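Side-chain contacts in hydrogenase 2 maturation peptidase (Thaumarchaeota archaeon SCGC AB-539-E09, PDB 5TTX), which probably acts as a peptidase in hydrogenase maturation, trimming the C-terminal end of the hydrogenase large-subunit precursor: residues G26-D31 with S136-E141; S69-G74 with R131-S136; E91-L96 with K111-I116. All blocks are in the same frame, centred on the assembly; numbering follows the deposited sequence.

Contact 1 (G26-D31 with S136-E141); sequences GPRVVD and SLELSE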
loop_
_atom_site.group_PDB
_atom_site.type_symbol
_atom_site.label_atom_id
_atom_site.label_comp_id
_atom_site.label_asym_id
_atom_site.label_seq_id
_atom_site.Cartn_x
_atom_site.Cartn_y
_atom_site.Cartn_z
ATOM N N GLY A 26 13.057 -10.361 -44.747
ATOM C CA GLY A 26 12.310 -9.217 -44.251
ATOM C C GLY A 26 12.645 -7.911 -44.959
ATOM O O GLY A 26 11.763 -7.221 -45.476
ATOM N N PRO A 27 13.930 -7.534 -44.965
ATOM C CA PRO A 27 14.332 -6.319 -45.699
ATOM C C PRO A 27 13.979 -6.361 -47.166
ATOM O O PRO A 27 13.693 -5.308 -47.759
ATOM C CB PRO A 27 15.854 -6.273 -45.496
ATOM C CG PRO A 27 16.082 -6.976 -44.140
ATOM C CD PRO A 27 15.004 -8.054 -44.087
ATOM N N ARG A 28 13.995 -7.549 -47.781
ATOM C CA ARG A 28 13.653 -7.635 -49.194
ATOM C C ARG A 28 12.146 -7.450 -49.423
ATOM O O ARG A 28 11.747 -6.945 -50.474
ATOM C CB ARG A 28 14.157 -8.958 -49.771
ATOM C CG ARG A 28 15.697 -9.014 -49.996
ATOM C CD ARG A 28 16.150 -8.198 -51.229
ATOM N NE ARG A 28 15.499 -8.715 -52.417
ATOM C CZ ARG A 28 16.023 -9.648 -53.208
ATOM N NH1 ARG A 28 17.236 -10.155 -52.953
ATOM N NH2 ARG A 28 15.330 -10.080 -54.251
ATOM N N VAL A 29 11.302 -7.831 -48.457
ATOM C CA VAL A 29 9.883 -7.499 -48.556
ATOM C C VAL A 29 9.696 -5.991 -48.461
ATOM O O VAL A 29 8.911 -5.398 -49.209
ATOM C CB VAL A 29 9.057 -8.224 -47.475
ATOM C CG1 VAL A 29 7.606 -7.658 -47.465
ATOM C CG2 VAL A 29 9.045 -9.751 -47.703
ATOM N N VAL A 30 10.423 -5.342 -47.552
ATOM C CA VAL A 30 10.352 -3.885 -47.476
ATOM C C VAL A 30 10.714 -3.257 -48.817
ATOM O O VAL A 30 10.067 -2.297 -49.253
ATOM C CB VAL A 30 11.246 -3.367 -46.336
ATOM C CG1 VAL A 30 11.351 -1.833 -46.371
ATOM C CG2 VAL A 30 10.669 -3.839 -45.011
ATOM N N ASP A 31 11.743 -3.795 -49.501
ATOM C CA ASP A 31 12.088 -3.295 -50.830
ATOM C C ASP A 31 10.897 -3.374 -51.774
ATOM O O ASP A 31 10.620 -2.423 -52.512
ATOM C CB ASP A 31 13.252 -4.083 -51.437
ATOM C CG ASP A 31 14.556 -3.883 -50.701
ATOM O OD1 ASP A 31 14.605 -3.061 -49.756
ATOM O OD2 ASP A 31 15.536 -4.556 -51.084
ATOM N N SER A 136 25.752 -14.561 -48.275
ATOM C CA SER A 136 25.208 -14.386 -49.613
ATOM C C SER A 136 24.429 -13.079 -49.675
ATOM O O SER A 136 23.713 -12.737 -48.727
ATOM C CB SER A 136 24.282 -15.549 -49.994
ATOM O OG SER A 136 23.750 -15.371 -51.300
ATOM N N LEU A 137 24.576 -12.352 -50.780
ATOM C CA LEU A 137 23.777 -11.181 -51.106
ATOM C C LEU A 137 22.415 -11.549 -51.671
ATOM O O LEU A 137 21.579 -10.655 -51.858
ATOM C CB LEU A 137 24.520 -10.302 -52.129
ATOM C CG LEU A 137 25.916 -9.908 -51.654
ATOM C CD1 LEU A 137 26.742 -9.280 -52.759
ATOM C CD2 LEU A 137 25.810 -8.979 -50.463
ATOM N N GLU A 138 22.174 -12.830 -51.949
ATOM C CA GLU A 138 21.014 -13.236 -52.724
ATOM C C GLU A 138 20.069 -14.103 -51.905
ATOM O O GLU A 138 20.474 -14.772 -50.952
ATOM C CB GLU A 138 21.425 -14.006 -53.982
ATOM C CG GLU A 138 22.369 -13.257 -54.937
ATOM C CD GLU A 138 21.742 -12.028 -55.593
ATOM O OE1 GLU A 138 20.507 -11.825 -55.480
ATOM O OE2 GLU A 138 22.496 -11.261 -56.240
ATOM N N LEU A 139 18.797 -14.070 -52.286
ATOM C CA LEU A 139 17.809 -14.986 -51.751
ATOM C C LEU A 139 17.762 -16.234 -52.614
ATOM O O LEU A 139 17.955 -16.171 -53.830
ATOM C CB LEU A 139 16.416 -14.346 -51.728
ATOM C CG LEU A 139 16.196 -13.021 -51.005
ATOM C CD1 LEU A 139 14.804 -12.472 -51.358
ATOM C CD2 LEU A 139 16.355 -13.162 -49.475
ATOM N N SER A 140 17.477 -17.363 -51.975
ATOM C CA SER A 140 17.102 -18.568 -52.692
ATOM C C SER A 140 15.847 -18.322 -53.533
ATOM O O SER A 140 15.056 -17.408 -53.293
ATOM C CB SER A 140 16.811 -19.714 -51.716
ATOM O OG SER A 140 15.735 -19.346 -50.831
ATOM N N GLU A 141 15.682 -19.175 -54.531
ATOM C CA GLU A 141 14.489 -19.199 -55.355
ATOM C C GLU A 141 13.218 -19.207 -54.493
ATOM O O GLU A 141 12.280 -18.439 -54.737
ATOM C CB GLU A 141 14.591 -20.435 -56.260
ATOM C CG GLU A 141 13.685 -20.430 -57.440
ATOM C CD GLU A 141 14.130 -21.397 -58.518
ATOM O OE1 GLU A 141 14.907 -22.336 -58.211
ATOM O OE2 GLU A 141 13.699 -21.200 -59.681
HETATM O O HOH W 1 19.079 -10.223 -50.987
HETATM O O HOH W 2 17.972 -12.447 -54.607
#
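Helix 25-34 meets the loop that leads into helix 141-158 where the guanidinium of Arg28 lies against Leu139, an example of an arginine that is apolar on one face and polar at its rim. Leu139 CD1 sits over the centre of the flat group, 3.6 Å from Arg28 CZ, and Leu139 CG also approaches Arg28 NH1 (3.6 Å). The two side chains come from opposite directions. The first torsion (chi1 -74°) puts Arg28 CG beside Leu139 CD1, 3.8 Å away, and bends at chi2 (-75°) and chi3 (-59°) then bring the guanidinium over the same methyl.

At the edge of the plane, NH1 gives hydrogen bonds to two waters. One, 2.7 Å from Arg28 NH1, donates a hydrogen bond to Leu137 O. The other, 2.9 Å from Arg28 NH1, donates to Glu138 OE1 and accepts from Leu139 N. Arg28 NH1 and Glu138 OE1 stay 4.5 Å apart, beyond a salt bridge, and this second water bridges them; the opposite charges probably still attract. With an alanine in place of Arg28, Leu139 CD1 would probably lose its flat cover, and the bridging waters would be left without their common donor.

Ser140 caps helix 141-158 through Val143 N. On that helix Glu144 touches Arg28 and Thr147 touches Leu139, while Pro27 and Val30 turn to strand 42-48.

Contact 2 (S69-G74 with R131-S136); sequences SVELEG and RSLKPS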
loop_
_atom_site.group_PDB
_atom_site.type_symbol
_atom_site.label_atom_id
_atom_site.label_comp_id
_atom_site.label_asym_id
_atom_site.label_seq_id
_atom_site.Cartn_x
_atom_site.Cartn_y
_atom_site.Cartn_z
ATOM N N SER A 69 13.017 -14.021 -40.678
ATOM C CA SER A 69 13.267 -15.395 -41.083
ATOM C C SER A 69 13.237 -16.279 -39.836
ATOM O O SER A 69 13.818 -15.926 -38.809
ATOM C CB SER A 69 14.607 -15.481 -41.832
ATOM O OG SER A 69 14.964 -16.815 -42.153
ATOM N N VAL A 70 12.538 -17.403 -39.916
ATOM C CA VAL A 70 12.327 -18.282 -38.762
ATOM C C VAL A 70 12.518 -19.730 -39.196
ATOM O O VAL A 70 11.904 -20.178 -40.166
ATOM C CB VAL A 70 10.914 -18.123 -38.144
ATOM C CG1 VAL A 70 10.719 -16.751 -37.538
ATOM C CG2 VAL A 70 9.834 -18.387 -39.189
ATOM N N GLU A 71 13.306 -20.488 -38.446
ATOM C CA GLU A 71 13.381 -21.920 -38.705
ATOM C C GLU A 71 12.242 -22.644 -37.982
ATOM O O GLU A 71 12.249 -22.786 -36.763
ATOM C CB GLU A 71 14.755 -22.465 -38.315
ATOM C CG GLU A 71 15.821 -22.063 -39.361
ATOM C CD GLU A 71 15.907 -23.016 -40.587
ATOM O OE1 GLU A 71 17.039 -23.103 -41.160
ATOM O OE2 GLU A 71 14.873 -23.673 -40.959
ATOM N N LEU A 72 11.277 -23.118 -38.751
ATOM C CA LEU A 72 10.167 -23.934 -38.296
ATOM C C LEU A 72 10.166 -25.205 -39.116
ATOM O O LEU A 72 10.853 -25.301 -40.134
ATOM C CB LEU A 72 8.828 -23.190 -38.488
ATOM C CG LEU A 72 8.805 -21.849 -37.766
ATOM C CD1 LEU A 72 7.571 -21.087 -38.136
ATOM C CD2 LEU A 72 8.905 -22.075 -36.205
ATOM N N GLU A 73 9.377 -26.185 -38.691
ATOM C CA GLU A 73 9.164 -27.346 -39.543
ATOM C C GLU A 73 8.438 -26.911 -40.805
ATOM O O GLU A 73 7.432 -26.206 -40.742
ATOM C CB GLU A 73 8.355 -28.421 -38.830
ATOM C CG GLU A 73 8.878 -28.829 -37.484
ATOM C CD GLU A 73 8.347 -30.191 -37.078
ATOM O OE1 GLU A 73 8.901 -30.797 -36.132
ATOM O OE2 GLU A 73 7.387 -30.660 -37.730
ATOM N N GLY A 74 8.954 -27.330 -41.952
ATOM C CA GLY A 74 8.348 -26.995 -43.213
ATOM C C GLY A 74 9.393 -26.625 -44.226
ATOM O O GLY A 74 10.559 -26.387 -43.889
ATOM N N ARG A 131 15.847 -21.196 -46.936
ATOM C CA ARG A 131 16.579 -22.325 -47.468
ATOM C C ARG A 131 17.985 -22.336 -46.915
ATOM O O ARG A 131 18.463 -23.355 -46.411
ATOM C CB ARG A 131 16.651 -22.271 -48.998
ATOM C CG ARG A 131 17.530 -23.403 -49.537
ATOM C CD ARG A 131 17.953 -23.205 -51.006
ATOM N NE ARG A 131 18.823 -24.303 -51.405
ATOM C CZ ARG A 131 19.471 -24.384 -52.574
ATOM N NH1 ARG A 131 19.352 -23.428 -53.476
ATOM N NH2 ARG A 131 20.245 -25.435 -52.833
ATOM N N SER A 132 18.655 -21.198 -46.996
ATOM C CA SER A 132 20.035 -21.119 -46.567
ATOM C C SER A 132 20.312 -19.751 -45.958
ATOM O O SER A 132 19.880 -18.710 -46.483
ATOM C CB SER A 132 20.964 -21.385 -47.760
ATOM O OG SER A 132 22.231 -20.862 -47.489
ATOM N N LEU A 133 21.041 -19.777 -44.845
ATOM C CA LEU A 133 21.512 -18.592 -44.136
ATOM C C LEU A 133 23.008 -18.399 -44.313
ATOM O O LEU A 133 23.607 -17.554 -43.637
ATOM C CB LEU A 133 21.167 -18.697 -42.645
ATOM C CG LEU A 133 19.664 -18.900 -42.379
ATOM C CD1 LEU A 133 19.360 -19.425 -40.935
ATOM C CD2 LEU A 133 18.862 -17.618 -42.703
ATOM N N LYS A 134 23.629 -19.202 -45.166
ATOM C CA LYS A 134 25.032 -19.012 -45.470
ATOM C C LYS A 134 25.245 -17.604 -46.033
ATOM O O LYS A 134 24.326 -17.013 -46.613
ATOM C CB LYS A 134 25.503 -20.074 -46.462
ATOM C CG LYS A 134 25.707 -21.462 -45.825
ATOM C CD LYS A 134 26.266 -22.470 -46.845
ATOM C CE LYS A 134 25.263 -22.756 -47.986
ATOM N NZ LYS A 134 23.946 -23.378 -47.574
ATOM N N PRO A 135 26.421 -17.021 -45.809
ATOM C CA PRO A 135 26.710 -15.693 -46.369
ATOM C C PRO A 135 26.444 -15.629 -47.868
ATOM O O PRO A 135 26.871 -16.498 -48.636
ATOM C CB PRO A 135 28.197 -15.494 -46.046
ATOM C CG PRO A 135 28.360 -16.271 -44.715
ATOM C CD PRO A 135 27.483 -17.496 -44.892
ATOM N N SER A 136 25.752 -14.561 -48.275
ATOM C CA SER A 136 25.208 -14.386 -49.613
ATOM C C SER A 136 24.429 -13.079 -49.675
ATOM O O SER A 136 23.713 -12.737 -48.727
ATOM C CB SER A 136 24.282 -15.549 -49.994
ATOM O OG SER A 136 23.750 -15.371 -51.300
HETATM O O HOH W 3 18.550 -22.626 -43.580
#
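Leu133 reaches across from one surface loop to the other and spreads its two methyls between different partners: CD2 approaches the hydroxyl of Ser69, and CD1 the carboxylate of Glu71. The branch is aimed by its first torsion (chi1 -57°), which sets CG opposite the carbonyl carbon and beside the backbone N. Ser69 CB points at the facing loop, and OG completes the approach, with Ser69 OG and Leu133 CD2 4.0 Å apart. Glu71 works differently. Its CB leaves the backbone at an angle to the other loop, and bends at chi1 and chi2 (-75° and -85°) fold the chain round until the carboxylate lies near the leucine, at 4.4 Å between Glu71 OE1 and Leu133 CD1. Both approaches are loose, and the pairing is a modest one of methyls laid beside polar groups.

Water supplies a second link. It donates to Glu71 OE1 at 2.9 Å and, more weakly, to Arg131 O, tying the acid to the backbone of the opposite loop. That loop is stiffened from within: Ser132 OG accepts from Lys134 N in an ST turn (3.2 Å) and also from the amine, at 3.0 Å from Lys134 NZ. Two grips thus hold one hydroxyl, and Lys134 curls back over its own turn.

Asp22 takes the backbone N-H groups of Arg131 and Ser132. Ser69 closes strand 63-69, its OG weakly bonded to Cys128 O, so the contact hangs where that strand and its parallel neighbour 122-128 run out into loops, with helix 141-158 following the second.

Contact 3 (E91-L96 with K111-I116); sequences EDISQL and KFAKSI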
loop_
_atom_site.group_PDB
_atom_site.type_symbol
_atom_site.label_atom_id
_atom_site.label_comp_id
_atom_site.label_asym_id
_atom_site.label_seq_id
_atom_site.Cartn_x
_atom_site.Cartn_y
_atom_site.Cartn_z
ATOM N N GLU A 91 -1.072 -7.580 -18.750
ATOM C CA GLU A 91 -1.803 -8.167 -17.641
ATOM C C GLU A 91 -0.999 -9.268 -16.979
ATOM O O GLU A 91 -0.936 -9.339 -15.741
ATOM C CB GLU A 91 -3.148 -8.693 -18.126
ATOM C CG GLU A 91 -4.180 -7.618 -18.247
ATOM C CD GLU A 91 -4.340 -6.818 -16.963
ATOM O OE1 GLU A 91 -3.844 -5.676 -16.923
ATOM O OE2 GLU A 91 -4.947 -7.324 -15.989
ATOM N N ASP A 92 -0.357 -10.124 -17.784
ATOM C CA ASP A 92 0.447 -11.192 -17.201
ATOM C C ASP A 92 1.604 -10.631 -16.392
ATOM O O ASP A 92 1.984 -11.213 -15.370
ATOM C CB ASP A 92 0.957 -12.135 -18.293
ATOM C CG ASP A 92 -0.169 -12.817 -19.029
ATOM O OD1 ASP A 92 -1.257 -12.930 -18.440
ATOM O OD2 ASP A 92 0.010 -13.232 -20.195
ATOM N N ILE A 93 2.171 -9.503 -16.822
ATOM C CA ILE A 93 3.254 -8.886 -16.064
ATOM C C ILE A 93 2.736 -8.319 -14.742
ATOM O O ILE A 93 3.372 -8.482 -13.696
ATOM C CB ILE A 93 3.944 -7.819 -16.928
ATOM C CG1 ILE A 93 4.646 -8.489 -18.108
ATOM C CG2 ILE A 93 4.962 -7.019 -16.112
ATOM C CD1 ILE A 93 5.263 -7.507 -19.050
ATOM N N SER A 94 1.565 -7.668 -14.758
ATOM C CA SER A 94 0.925 -7.238 -13.512
ATOM C C SER A 94 0.675 -8.415 -12.581
ATOM O O SER A 94 0.905 -8.323 -11.360
ATOM C CB SER A 94 -0.396 -6.536 -13.796
ATOM O OG SER A 94 -0.225 -5.446 -14.682
ATOM N N GLN A 95 0.192 -9.526 -13.128
ATOM C CA GLN A 95 -0.025 -10.692 -12.282
ATOM C C GLN A 95 1.286 -11.164 -11.678
ATOM O O GLN A 95 1.334 -11.570 -10.510
ATOM C CB GLN A 95 -0.689 -11.809 -13.078
ATOM C CG GLN A 95 -2.127 -11.508 -13.491
ATOM C CD GLN A 95 -2.697 -12.598 -14.375
ATOM O OE1 GLN A 95 -3.185 -13.610 -13.880
ATOM N NE2 GLN A 95 -2.623 -12.405 -15.695
ATOM N N LEU A 96 2.367 -11.091 -12.456
ATOM C CA LEU A 96 3.685 -11.426 -11.938
ATOM C C LEU A 96 4.142 -10.410 -10.897
ATOM O O LEU A 96 4.743 -10.777 -9.878
ATOM C CB LEU A 96 4.673 -11.498 -13.107
ATOM C CG LEU A 96 5.698 -12.630 -13.167
ATOM C CD1 LEU A 96 5.064 -13.952 -12.805
ATOM C CD2 LEU A 96 6.307 -12.710 -14.551
ATOM N N LYS A 111 10.422 -1.884 -15.233
ATOM C CA LYS A 111 11.139 -1.384 -16.404
ATOM C C LYS A 111 10.718 -2.134 -17.660
ATOM O O LYS A 111 10.361 -1.529 -18.676
ATOM C CB LYS A 111 12.645 -1.532 -16.185
ATOM C CG LYS A 111 13.257 -0.515 -15.259
ATOM C CD LYS A 111 14.677 -0.916 -14.829
ATOM C CE LYS A 111 15.208 0.040 -13.744
ATOM N NZ LYS A 111 16.304 -0.552 -12.901
ATOM N N PHE A 112 10.747 -3.463 -17.592
ATOM C CA PHE A 112 10.259 -4.287 -18.687
ATOM C C PHE A 112 8.837 -3.897 -19.068
ATOM O O PHE A 112 8.517 -3.759 -20.253
ATOM C CB PHE A 112 10.339 -5.751 -18.269
ATOM C CG PHE A 112 9.795 -6.694 -19.269
ATOM C CD1 PHE A 112 10.313 -6.744 -20.546
ATOM C CD2 PHE A 112 8.780 -7.566 -18.932
ATOM C CE1 PHE A 112 9.812 -7.627 -21.472
ATOM C CE2 PHE A 112 8.282 -8.454 -19.864
ATOM C CZ PHE A 112 8.796 -8.477 -21.130
ATOM N N ALA A 113 7.973 -3.692 -18.070
ATOM C CA ALA A 113 6.602 -3.292 -18.353
ATOM C C ALA A 113 6.532 -1.879 -18.938
ATOM O O ALA A 113 5.585 -1.566 -19.669
ATOM C CB ALA A 113 5.748 -3.400 -17.079
ATOM N N LYS A 114 7.508 -1.010 -18.629
ATOM C CA LYS A 114 7.488 0.331 -19.214
ATOM C C LYS A 114 7.630 0.273 -20.733
ATOM O O LYS A 114 6.971 1.033 -21.456
ATOM C CB LYS A 114 8.586 1.196 -18.610
ATOM C CG LYS A 114 8.586 2.627 -19.126
ATOM C CD LYS A 114 9.608 3.485 -18.377
ATOM C CE LYS A 114 11.008 2.858 -18.403
ATOM N NZ LYS A 114 11.887 3.361 -17.303
ATOM N N SER A 115 8.470 -0.634 -21.238
ATOM C CA SER A 115 8.543 -0.842 -22.678
ATOM C C SER A 115 7.238 -1.431 -23.214
ATOM O O SER A 115 6.578 -0.842 -24.081
ATOM C CB SER A 115 9.725 -1.750 -23.002
ATOM O OG SER A 115 10.879 -1.333 -22.276
ATOM N N ILE A 116 6.855 -2.601 -22.698
ATOM C CA ILE A 116 5.697 -3.340 -23.204
ATOM C C ILE A 116 4.443 -2.468 -23.193
ATOM O O ILE A 116 3.609 -2.540 -24.102
ATOM C CB ILE A 116 5.517 -4.629 -22.374
ATOM C CG1 ILE A 116 6.781 -5.469 -22.452
ATOM C CG2 ILE A 116 4.389 -5.463 -22.870
ATOM C CD1 ILE A 116 7.138 -5.862 -23.862
#
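Ile93 inserts its side chain among Phe112, Ala113 and Ile116, joining helix 86-98 to the antiparallel helix 107-116. The tip makes the tightest approach: Ile93 CD1 comes to 3.3 Å from Phe112 CE2 and 3.5 Å from Phe112 CD2, the two side chains crossing at about a right angle. The other branch serves a different neighbour, with Ile93 CG2 3.8 Å from Ala113 CB. This division follows from chi1 (-66°), which places CG2 opposite the backbone N and CG1 beside it, and from an extended chi2 that carries CD1 outward to the ring. Ile116 CG1 lies 4.2 Å from Ile93 CD1.

In the next layer, Ile116 also holds the ring. Its CG1 stands over one face of Phe112, displaced toward the rim, one helical turn further along, and Ile116 itself leans on Val86, Leu89 and Asp90. The short axes run at 165° to each other, 10.5 Å apart at closest, and Ile93 and Ala113 are the nearest residues across the pair, their CA atoms 6.9 Å apart. Beyond, a second subunit closes in: its Phe112 meets this Phe112, planes at about 55°, and its Ser82 OG bonds to Gln95 OE1.

Between 91-96 and 111-116 the side-chain contacts are all apolar, and burial of hydrocarbon probably supplies most of the hold here, while polar side chains such as Lys111, salt-bridged to Glu107, find their partners elsewhere.

Contacts 1 and 2 share Ser136: their centres are about 12 Å apart, and Ser140 OG touches Arg131 CB at 3.6 Å. Asp22 joins them further, accepting from Ser140 N as well as from Arg131 N and Ser132 N. Contact 3 lies far off, about 35 Å from contact 1 and about 32 Å from contact 2 between centres, yet along the chain it is nested within the loops both close. Between subunits contacts 3 and 1 do meet: Lys111 and Lys114 pack on Leu137 and Glu138 of a third subunit. None of the three includes a bound metal or ligand. Two surface contacts combining direct packing with bridging water thus contrast with a helix pair at a subunit interface.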